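Local coordinates for nisin biosynthesis protein NisC (PDB 2G0D) that catalyses the ring-closing step of nisin biosynthesis, in which cysteine thiols of the precursor peptide add to dehydrated residues to form thioether bridges, at residues E114-F124 and L158-L169; L308-I318 and Y327-S335. All coordinates share one frame; numbering follows the deposited sequence.

Contact 1. Residues E114-F124 and L158-L169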
loop_
_atom_site.group_PDB
_atom_site.type_symbol
_atom_site.label_atom_id
_atom_site.label_comp_id
_atom_site.label_asym_id
_atom_site.label_seq_id
_atom_site.Cartn_x
_atom_site.Cartn_y
_atom_site.Cartn_z
ATOM N N GLU A 114 9.240 -16.016 4.637
ATOM C CA GLU A 114 10.193 -16.556 3.683
ATOM C C GLU A 114 9.771 -17.935 3.164
ATOM O O GLU A 114 9.807 -18.172 1.956
ATOM C CB GLU A 114 11.606 -16.636 4.282
ATOM C CG GLU A 114 12.631 -17.288 3.337
ATOM C CD GLU A 114 14.071 -16.912 3.647
ATOM O OE1 GLU A 114 14.367 -16.428 4.767
ATOM O OE2 GLU A 114 14.913 -17.088 2.749
ATOM N N TYR A 115 9.392 -18.833 4.074
ATOM C CA TYR A 115 8.734 -20.110 3.702
ATOM C C TYR A 115 7.521 -19.887 2.768
ATOM O O TYR A 115 7.429 -20.506 1.705
ATOM C CB TYR A 115 8.270 -20.909 4.939
ATOM C CG TYR A 115 7.210 -21.940 4.584
ATOM C CD1 TYR A 115 7.536 -23.059 3.819
ATOM C CD2 TYR A 115 5.878 -21.773 4.968
ATOM C CE1 TYR A 115 6.583 -23.998 3.463
ATOM C CE2 TYR A 115 4.898 -22.733 4.612
ATOM C CZ TYR A 115 5.269 -23.832 3.858
ATOM O OH TYR A 115 4.338 -24.778 3.493
ATOM N N PHE A 116 6.595 -19.023 3.187
ATOM C CA PHE A 116 5.397 -18.719 2.399
ATOM C C PHE A 116 5.720 -18.241 0.979
ATOM O O PHE A 116 5.155 -18.743 -0.007
ATOM C CB PHE A 116 4.506 -17.689 3.100
ATOM C CG PHE A 116 3.340 -17.226 2.251
ATOM C CD1 PHE A 116 2.211 -18.035 2.102
ATOM C CD2 PHE A 116 3.396 -16.010 1.567
ATOM C CE1 PHE A 116 1.140 -17.625 1.292
ATOM C CE2 PHE A 116 2.319 -15.585 0.754
ATOM C CZ PHE A 116 1.194 -16.385 0.622
ATOM N N VAL A 117 6.623 -17.272 0.868
ATOM C CA VAL A 117 6.959 -16.723 -0.442
ATOM C C VAL A 117 7.616 -17.778 -1.341
ATOM O O VAL A 117 7.208 -17.981 -2.479
ATOM C CB VAL A 117 7.829 -15.440 -0.314
ATOM C CG1 VAL A 117 8.375 -15.006 -1.661
ATOM C CG2 VAL A 117 7.004 -14.317 0.294
ATOM N N ARG A 118 8.613 -18.458 -0.798
ATOM C CA ARG A 118 9.349 -19.472 -1.527
ATOM C C ARG A 118 8.395 -20.567 -2.025
ATOM O O ARG A 118 8.506 -21.037 -3.168
ATOM C CB ARG A 118 10.461 -20.027 -0.632
ATOM C CG ARG A 118 11.383 -20.986 -1.317
ATOM C CD ARG A 118 12.796 -20.990 -0.681
ATOM N NE ARG A 118 13.650 -22.033 -1.273
ATOM C CZ ARG A 118 14.816 -22.457 -0.772
ATOM N NH1 ARG A 118 15.309 -21.942 0.359
ATOM N NH2 ARG A 118 15.492 -23.412 -1.412
ATOM N N GLU A 119 7.442 -20.945 -1.178
ATOM C CA GLU A 119 6.420 -21.931 -1.551
ATOM C C GLU A 119 5.483 -21.373 -2.632
ATOM O O GLU A 119 5.131 -22.073 -3.564
ATOM C CB GLU A 119 5.648 -22.384 -0.302
ATOM C CG GLU A 119 4.578 -23.458 -0.498
ATOM C CD GLU A 119 5.089 -24.750 -1.158
ATOM O OE1 GLU A 119 6.294 -25.075 -1.076
ATOM O OE2 GLU A 119 4.258 -25.445 -1.768
ATOM N N LYS A 120 5.105 -20.099 -2.523
ATOM C CA LYS A 120 4.260 -19.472 -3.549
ATOM C C LYS A 120 4.913 -19.415 -4.940
ATOM O O LYS A 120 4.263 -19.688 -5.958
ATOM C CB LYS A 120 3.846 -18.069 -3.123
ATOM C CG LYS A 120 2.680 -17.517 -3.915
ATOM C CD LYS A 120 1.370 -18.166 -3.476
ATOM C CE LYS A 120 0.165 -17.265 -3.768
ATOM N NZ LYS A 120 -1.109 -18.054 -3.622
ATOM N N ILE A 121 6.187 -19.036 -4.978
ATOM C CA ILE A 121 6.889 -18.884 -6.253
ATOM C C ILE A 121 7.035 -20.254 -6.945
ATOM O O ILE A 121 6.808 -20.375 -8.151
ATOM C CB ILE A 121 8.238 -18.123 -6.097
ATOM C CG1 ILE A 121 7.951 -16.700 -5.599
ATOM C CG2 ILE A 121 9.021 -18.111 -7.437
ATOM C CD1 ILE A 121 9.159 -15.864 -5.269
ATOM N N GLU A 122 7.361 -21.269 -6.155
ATOM C CA GLU A 122 7.441 -22.675 -6.616
ATOM C C GLU A 122 6.204 -23.238 -7.325
ATOM O O GLU A 122 6.324 -23.889 -8.369
ATOM C CB GLU A 122 7.797 -23.590 -5.446
ATOM C CG GLU A 122 9.292 -23.706 -5.194
ATOM C CD GLU A 122 10.009 -24.538 -6.256
ATOM O OE1 GLU A 122 9.337 -25.057 -7.177
ATOM O OE2 GLU A 122 11.252 -24.669 -6.168
ATOM N N GLY A 123 5.028 -23.008 -6.753
ATOM C CA GLY A 123 3.779 -23.558 -7.309
ATOM C C GLY A 123 3.028 -22.577 -8.198
ATOM O O GLY A 123 1.856 -22.787 -8.525
ATOM N N PHE A 124 3.706 -21.505 -8.591
ATOM C CA PHE A 124 3.104 -20.483 -9.436
ATOM C C PHE A 124 2.856 -20.999 -10.865
ATOM O O PHE A 124 3.759 -21.516 -11.512
ATOM C CB PHE A 124 3.972 -19.218 -9.447
ATOM C CG PHE A 124 3.474 -18.147 -10.373
ATOM C CD1 PHE A 124 2.397 -17.349 -10.017
ATOM C CD2 PHE A 124 4.087 -17.934 -11.596
ATOM C CE1 PHE A 124 1.932 -16.359 -10.865
ATOM C CE2 PHE A 124 3.629 -16.938 -12.450
ATOM C CZ PHE A 124 2.546 -16.147 -12.077
ATOM N N LEU A 158 16.000 -14.079 -0.530
ATOM C CA LEU A 158 14.557 -13.930 -0.639
ATOM C C LEU A 158 14.165 -12.656 -1.423
ATOM O O LEU A 158 13.293 -12.696 -2.305
ATOM C CB LEU A 158 13.935 -13.906 0.778
ATOM C CG LEU A 158 12.450 -13.533 0.973
ATOM C CD1 LEU A 158 11.508 -14.505 0.222
ATOM C CD2 LEU A 158 12.066 -13.451 2.443
ATOM N N LYS A 159 14.804 -11.533 -1.088
ATOM C CA LYS A 159 14.523 -10.238 -1.732
ATOM C C LYS A 159 14.769 -10.313 -3.222
ATOM O O LYS A 159 13.924 -9.907 -4.017
ATOM C CB LYS A 159 15.353 -9.139 -1.095
ATOM C CG LYS A 159 14.752 -8.640 0.231
ATOM C CD LYS A 159 15.749 -7.727 0.989
ATOM C CE LYS A 159 15.178 -7.383 2.354
ATOM N NZ LYS A 159 16.066 -6.506 3.127
ATOM N N ILE A 160 15.909 -10.905 -3.588
ATOM C CA ILE A 160 16.326 -11.046 -4.976
ATOM C C ILE A 160 15.411 -12.009 -5.742
ATOM O O ILE A 160 15.065 -11.757 -6.904
ATOM C CB ILE A 160 17.828 -11.434 -5.018
ATOM C CG1 ILE A 160 18.664 -10.171 -4.771
ATOM C CG2 ILE A 160 18.218 -12.131 -6.327
ATOM C CD1 ILE A 160 19.972 -10.468 -4.027
ATOM N N LEU A 161 15.007 -13.088 -5.070
ATOM C CA LEU A 161 14.055 -14.058 -5.609
ATOM C C LEU A 161 12.729 -13.394 -5.975
ATOM O O LEU A 161 12.209 -13.625 -7.070
ATOM C CB LEU A 161 13.807 -15.208 -4.609
ATOM C CG LEU A 161 12.894 -16.355 -5.070
ATOM C CD1 LEU A 161 13.661 -17.375 -5.946
ATOM C CD2 LEU A 161 12.259 -17.049 -3.851
ATOM N N ILE A 162 12.184 -12.589 -5.061
ATOM C CA ILE A 162 10.942 -11.811 -5.309
ATOM C C ILE A 162 11.135 -10.766 -6.432
ATOM O O ILE A 162 10.322 -10.660 -7.367
ATOM C CB ILE A 162 10.482 -11.054 -4.033
ATOM C CG1 ILE A 162 9.976 -12.026 -2.963
ATOM C CG2 ILE A 162 9.420 -10.024 -4.346
ATOM C CD1 ILE A 162 9.883 -11.414 -1.570
ATOM N N ILE A 163 12.214 -9.995 -6.332
ATOM C CA ILE A 163 12.542 -8.972 -7.340
ATOM C C ILE A 163 12.637 -9.580 -8.747
ATOM O O ILE A 163 12.032 -9.049 -9.695
ATOM C CB ILE A 163 13.827 -8.202 -6.959
ATOM C CG1 ILE A 163 13.518 -7.145 -5.886
ATOM C CG2 ILE A 163 14.501 -7.507 -8.199
ATOM C CD1 ILE A 163 14.733 -6.801 -5.037
ATOM N N ASN A 164 13.361 -10.695 -8.875
ATOM C CA ASN A 164 13.495 -11.374 -10.176
ATOM C C ASN A 164 12.157 -11.904 -10.674
ATOM O O ASN A 164 11.837 -11.777 -11.859
ATOM C CB ASN A 164 14.505 -12.527 -10.113
ATOM C CG ASN A 164 15.948 -12.062 -10.156
ATOM O OD1 ASN A 164 16.239 -10.878 -10.327
ATOM N ND2 ASN A 164 16.874 -13.012 -9.993
ATOM N N PHE A 165 11.371 -12.479 -9.760
ATOM C CA PHE A 165 10.044 -12.975 -10.083
ATOM C C PHE A 165 9.081 -11.875 -10.560
ATOM O O PHE A 165 8.385 -12.046 -11.572
ATOM C CB PHE A 165 9.459 -13.730 -8.895
ATOM C CG PHE A 165 8.032 -14.154 -9.087
ATOM C CD1 PHE A 165 7.734 -15.397 -9.646
ATOM C CD2 PHE A 165 6.986 -13.313 -8.709
ATOM C CE1 PHE A 165 6.406 -15.791 -9.821
ATOM C CE2 PHE A 165 5.660 -13.698 -8.887
ATOM C CZ PHE A 165 5.375 -14.939 -9.436
ATOM N N LEU A 166 9.029 -10.753 -9.837
ATOM C CA LEU A 166 8.242 -9.613 -10.290
ATOM C C LEU A 166 8.684 -9.066 -11.665
ATOM O O LEU A 166 7.849 -8.911 -12.561
ATOM C CB LEU A 166 8.206 -8.491 -9.226
ATOM C CG LEU A 166 7.589 -8.818 -7.851
ATOM C CD1 LEU A 166 7.816 -7.677 -6.784
ATOM C CD2 LEU A 166 6.106 -9.206 -7.981
ATOM N N SER A 167 9.970 -8.748 -11.820
ATOM C CA SER A 167 10.520 -8.232 -13.095
ATOM C C SER A 167 10.150 -9.108 -14.288
ATOM O O SER A 167 9.755 -8.602 -15.341
ATOM C CB SER A 167 12.057 -8.112 -13.046
ATOM O OG SER A 167 12.463 -7.273 -11.968
ATOM N N ASN A 168 10.287 -10.418 -14.112
ATOM C CA ASN A 168 9.954 -11.379 -15.150
ATOM C C ASN A 168 8.475 -11.336 -15.575
ATOM O O ASN A 168 8.146 -11.686 -16.702
ATOM C CB ASN A 168 10.358 -12.788 -14.723
ATOM C CG ASN A 168 10.100 -13.814 -15.799
ATOM O OD1 ASN A 168 10.779 -13.843 -16.828
ATOM N ND2 ASN A 168 9.109 -14.659 -15.576
ATOM N N LEU A 169 7.595 -10.885 -14.678
ATOM C CA LEU A 169 6.183 -10.742 -15.013
ATOM C C LEU A 169 5.921 -9.555 -15.942
ATOM O O LEU A 169 4.812 -9.405 -16.452
ATOM C CB LEU A 169 5.309 -10.656 -13.755
ATOM C CG LEU A 169 5.223 -11.932 -12.903
ATOM C CD1 LEU A 169 4.426 -11.683 -11.650
ATOM C CD2 LEU A 169 4.662 -13.152 -13.673
HETATM O O HOH W 1 16.792 -15.380 1.934
#
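Phe165 turns the edge of its ring toward the face of Phe124 in a T-shaped stack, the centroids 4.9 Å apart and the planes at 83°. Phe165 CZ points at the middle of the Phe124 ring, while Leu169 CD2 comes obliquely to its far end, 4.0 Å from Phe124 CZ. Gly123 ends the helix, and beyond it Phe124 turns in to meet these groups. Ile121 CG1 lies over one face of Phe165, offset toward the rim, and CG2 comes 3.7 Å from Phe165 CD1. From CG1, set beside the backbone N (chi1 -63°), the chain runs on to CD1, which meets Leu161 CD2 tip to tip at 3.6 Å. A beta-branched residue thus serves two neighbours at once. Farther toward the N-terminal ends, Val117 CG1 meets both Ile162 CG1, 3.6 Å away, and Leu158 CD1, a compact bump that touches two neighbours. The second methyl of Leu158, CD2, rests on Glu114 CB at 3.7 Å. The helix axes cross at 33° and approach to 10.8 Å, a spacing filled by these side chains, while Leu140, Leu144 and Leu147 of helix 140-147 pack against Phe165, Ile162 and Leu158. One water links Glu114 OE2 to Leu158 N. No direct hydrogen bond spans the segments, so the contact probably depends mostly on apolar burial and on the fit of its side chains, with one water bridge at its margin.

Contact 2. Residues L308-I318 and Y327-S335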
loop_
_atom_site.group_PDB
_atom_site.type_symbol
_atom_site.label_atom_id
_atom_site.label_comp_id
_atom_site.label_asym_id
_atom_site.label_seq_id
_atom_site.Cartn_x
_atom_site.Cartn_y
_atom_site.Cartn_z
ATOM N N LEU A 308 -0.253 14.456 -9.497
ATOM C CA LEU A 308 -0.906 14.468 -8.196
ATOM C C LEU A 308 -1.712 15.759 -8.063
ATOM O O LEU A 308 -2.813 15.766 -7.522
ATOM C CB LEU A 308 0.115 14.350 -7.051
ATOM C CG LEU A 308 -0.477 14.389 -5.621
ATOM C CD1 LEU A 308 -1.566 13.316 -5.435
ATOM C CD2 LEU A 308 0.617 14.268 -4.560
ATOM N N GLU A 309 -1.136 16.844 -8.559
ATOM C CA GLU A 309 -1.739 18.166 -8.433
ATOM C C GLU A 309 -3.061 18.200 -9.200
ATOM O O GLU A 309 -4.048 18.742 -8.706
ATOM C CB GLU A 309 -0.765 19.240 -8.914
ATOM C CG GLU A 309 -1.080 20.612 -8.426
ATOM C CD GLU A 309 -0.042 21.668 -8.847
ATOM O OE1 GLU A 309 0.843 21.389 -9.709
ATOM O OE2 GLU A 309 -0.122 22.783 -8.287
ATOM N N SER A 310 -3.072 17.564 -10.370
ATOM C CA SER A 310 -4.273 17.409 -11.184
ATOM C C SER A 310 -5.355 16.689 -10.419
ATOM O O SER A 310 -6.520 17.075 -10.481
ATOM C CB SER A 310 -3.974 16.599 -12.448
ATOM O OG SER A 310 -5.013 16.758 -13.382
ATOM N N ALA A 311 -4.968 15.625 -9.728
ATOM C CA ALA A 311 -5.901 14.823 -8.935
ATOM C C ALA A 311 -6.402 15.562 -7.698
ATOM O O ALA A 311 -7.561 15.456 -7.353
ATOM C CB ALA A 311 -5.262 13.514 -8.544
ATOM N N MET A 312 -5.536 16.327 -7.047
ATOM C CA MET A 312 -5.953 17.144 -5.909
ATOM C C MET A 312 -6.984 18.192 -6.332
ATOM O O MET A 312 -8.025 18.340 -5.698
ATOM C CB MET A 312 -4.740 17.785 -5.226
ATOM C CG MET A 312 -3.775 16.763 -4.560
ATOM S SD MET A 312 -4.611 15.549 -3.495
ATOM C CE MET A 312 -5.396 16.638 -2.286
ATOM N N GLN A 313 -6.711 18.877 -7.433
ATOM C CA GLN A 313 -7.648 19.827 -8.007
ATOM C C GLN A 313 -8.990 19.182 -8.320
ATOM O O GLN A 313 -10.023 19.808 -8.100
ATOM C CB GLN A 313 -7.066 20.468 -9.274
ATOM C CG GLN A 313 -5.968 21.501 -9.004
ATOM C CD GLN A 313 -5.109 21.811 -10.237
ATOM O OE1 GLN A 313 -5.365 21.292 -11.328
ATOM N NE2 GLN A 313 -4.079 22.648 -10.062
ATOM N N ARG A 314 -8.951 17.940 -8.816
ATOM C CA ARG A 314 -10.120 17.241 -9.403
ATOM C C ARG A 314 -10.933 16.384 -8.405
ATOM O O ARG A 314 -12.152 16.497 -8.336
ATOM C CB ARG A 314 -9.643 16.375 -10.588
ATOM C CG ARG A 314 -10.732 15.678 -11.418
ATOM C CD ARG A 314 -10.129 14.837 -12.538
ATOM N NE ARG A 314 -9.025 14.014 -12.030
ATOM C CZ ARG A 314 -7.744 14.153 -12.391
ATOM N NH1 ARG A 314 -7.367 15.049 -13.313
ATOM N NH2 ARG A 314 -6.850 13.371 -11.851
ATOM N N LYS A 315 -10.241 15.533 -7.642
ATOM C CA LYS A 315 -10.852 14.639 -6.648
ATOM C C LYS A 315 -11.953 13.763 -7.253
ATOM O O LYS A 315 -13.010 13.584 -6.673
ATOM C CB LYS A 315 -11.383 15.397 -5.413
ATOM C CG LYS A 315 -10.461 16.459 -4.848
ATOM C CD LYS A 315 -10.930 16.910 -3.490
ATOM C CE LYS A 315 -11.042 18.392 -3.401
ATOM N NZ LYS A 315 -9.779 19.109 -3.637
ATOM N N LEU A 316 -11.668 13.185 -8.407
ATOM C CA LEU A 316 -12.629 12.360 -9.117
ATOM C C LEU A 316 -13.056 11.147 -8.292
ATOM O O LEU A 316 -12.216 10.397 -7.779
ATOM C CB LEU A 316 -12.004 11.936 -10.442
ATOM C CG LEU A 316 -12.870 11.369 -11.546
ATOM C CD1 LEU A 316 -13.907 12.393 -12.056
ATOM C CD2 LEU A 316 -11.947 10.862 -12.645
ATOM N N GLY A 317 -14.368 10.993 -8.131
ATOM C CA GLY A 317 -14.979 9.914 -7.347
ATOM C C GLY A 317 -14.791 9.951 -5.835
ATOM O O GLY A 317 -15.088 8.957 -5.139
ATOM N N ILE A 318 -14.295 11.058 -5.281
ATOM C CA ILE A 318 -14.036 11.031 -3.842
ATOM C C ILE A 318 -15.374 11.241 -3.125
ATOM O O ILE A 318 -16.019 12.270 -3.343
ATOM C CB ILE A 318 -12.956 12.077 -3.375
ATOM C CG1 ILE A 318 -11.536 11.676 -3.793
ATOM C CG2 ILE A 318 -13.026 12.318 -1.841
ATOM C CD1 ILE A 318 -10.897 10.524 -2.997
ATOM N N TYR A 327 -10.264 10.506 0.672
ATOM C CA TYR A 327 -9.460 11.710 0.689
ATOM C C TYR A 327 -8.225 11.664 1.629
ATOM O O TYR A 327 -7.207 12.327 1.348
ATOM C CB TYR A 327 -10.372 12.921 0.987
ATOM C CG TYR A 327 -9.737 14.234 0.580
ATOM C CD1 TYR A 327 -9.347 14.461 -0.729
ATOM C CD2 TYR A 327 -9.501 15.233 1.523
ATOM C CE1 TYR A 327 -8.760 15.677 -1.115
ATOM C CE2 TYR A 327 -8.902 16.437 1.153
ATOM C CZ TYR A 327 -8.536 16.647 -0.165
ATOM O OH TYR A 327 -7.932 17.833 -0.515
ATOM N N SER A 328 -8.297 10.906 2.735
ATOM C CA SER A 328 -7.123 10.796 3.620
ATOM C C SER A 328 -5.928 10.156 2.898
ATOM O O SER A 328 -4.760 10.513 3.142
ATOM C CB SER A 328 -7.445 10.060 4.932
ATOM O OG SER A 328 -8.230 10.896 5.778
ATOM N N GLY A 329 -6.207 9.228 1.979
ATOM C CA GLY A 329 -5.116 8.603 1.204
ATOM C C GLY A 329 -4.437 9.592 0.281
ATOM O O GLY A 329 -3.231 9.615 0.203
ATOM N N LEU A 330 -5.217 10.419 -0.413
ATOM C CA LEU A 330 -4.692 11.513 -1.277
ATOM C C LEU A 330 -3.828 12.472 -0.467
ATOM O O LEU A 330 -2.710 12.817 -0.838
ATOM C CB LEU A 330 -5.887 12.263 -1.898
ATOM C CG LEU A 330 -6.327 11.794 -3.304
ATOM C CD1 LEU A 330 -6.748 10.333 -3.294
ATOM C CD2 LEU A 330 -7.423 12.683 -3.934
ATOM N N ILE A 331 -4.361 12.902 0.669
ATOM C CA ILE A 331 -3.645 13.780 1.570
ATOM C C ILE A 331 -2.292 13.189 2.026
ATOM O O ILE A 331 -1.266 13.871 2.015
ATOM C CB ILE A 331 -4.585 14.208 2.761
ATOM C CG1 ILE A 331 -5.676 15.164 2.246
ATOM C CG2 ILE A 331 -3.822 14.878 3.908
ATOM C CD1 ILE A 331 -5.176 16.562 1.725
ATOM N N GLU A 332 -2.283 11.923 2.406
ATOM C CA GLU A 332 -1.060 11.304 2.869
ATOM C C GLU A 332 0.015 11.165 1.789
ATOM O O GLU A 332 1.232 11.203 2.085
ATOM C CB GLU A 332 -1.333 9.942 3.526
ATOM C CG GLU A 332 -0.103 9.461 4.308
ATOM C CD GLU A 332 0.146 10.256 5.594
ATOM O OE1 GLU A 332 -0.808 10.912 6.067
ATOM O OE2 GLU A 332 1.279 10.210 6.155
ATOM N N ILE A 333 -0.443 10.935 0.559
ATOM C CA ILE A 333 0.443 10.979 -0.597
ATOM C C ILE A 333 1.060 12.376 -0.801
ATOM O O ILE A 333 2.269 12.477 -1.041
ATOM C CB ILE A 333 -0.284 10.516 -1.869
ATOM C CG1 ILE A 333 -0.696 9.045 -1.735
ATOM C CG2 ILE A 333 0.631 10.697 -3.082
ATOM C CD1 ILE A 333 -1.872 8.642 -2.638
ATOM N N CYS A 334 0.246 13.440 -0.705
ATOM C CA CYS A 334 0.772 14.810 -0.769
ATOM C C CYS A 334 1.805 15.060 0.324
ATOM O O CYS A 334 2.796 15.753 0.112
ATOM C CB CYS A 334 -0.340 15.844 -0.601
ATOM S SG CYS A 334 -1.588 15.835 -1.903
ATOM N N SER A 335 1.554 14.520 1.505
ATOM C CA SER A 335 2.441 14.751 2.616
ATOM C C SER A 335 3.795 14.047 2.346
ATOM O O SER A 335 4.872 14.563 2.707
ATOM C CB SER A 335 1.781 14.250 3.895
ATOM O OG SER A 335 2.608 14.504 4.999
#
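Lys315 N donates to Ala311 O at 2.7 Å, the last firm turn bond before the chain leaves helix 298-314 at Lys315 with positive phi. The lysine side chain then bends at chi3 and chi4, bringing NZ back to Met312 O, 2.8 Å away, with a C=O...N angle of 160°; the ammonium thus occupies a carbonyl near the helix end, where the regular bonding gives out. Its aliphatic part meets Tyr327 obliquely, Lys315 CD lying 3.4 Å from CE1 of that ring. Met312 is the knob of the contact, seated in a hole between Tyr327, Leu330, Ile331 and Cys334. Its flexible thioether is bent at chi2 and chi3, so that SD lies 3.4 Å from Cys334 SG and CE reaches Tyr327 OH at 3.3 Å. The short cysteine side chain lets the thioether sulfur come close to its SG. Nearby, Leu308 CD2 lies 3.9 Å from Ile333 CG2 and also touches Cys334 SG. At the other end a type II turn, Lys315 to Ile318, takes Gly317 through positive phi and delivers Ile318, whose side chain crosses that of Tyr327 at about a right angle, CG2 3.9 Å from Tyr327 CB. Pro282 of helix 281-294 touches Ala311, Leu330 and Ile333. The helices run roughly antiparallel (145°), and the short link between them carries the zinc ligands Cys324 and His325: this is a helical hairpin of the alpha toroid, packed near the metal site.

Overall arrangement
Contact 1 closes before contact 2 opens along the chain, and the two share no helix. Their centres are 33 Å apart and their nearest atoms about 19 Å, on opposite sides of the chain's centre. Contact 1 joins helices 100-122 and 156-168 in a partly exposed place; contact 2, buried, joins helices 298-314 and 327-341, with the side chain of Ile318 about 9 Å from the zinc ion. Both belong to one predominantly helical lanthionine synthetase C-like toroid. The two contacts are separate helix-helix packings in different parts of the toroid; of the two, contact 2 is the one near the zinc, since the link between its helices carries Cys324 and His325, which bind the ion with Cys278.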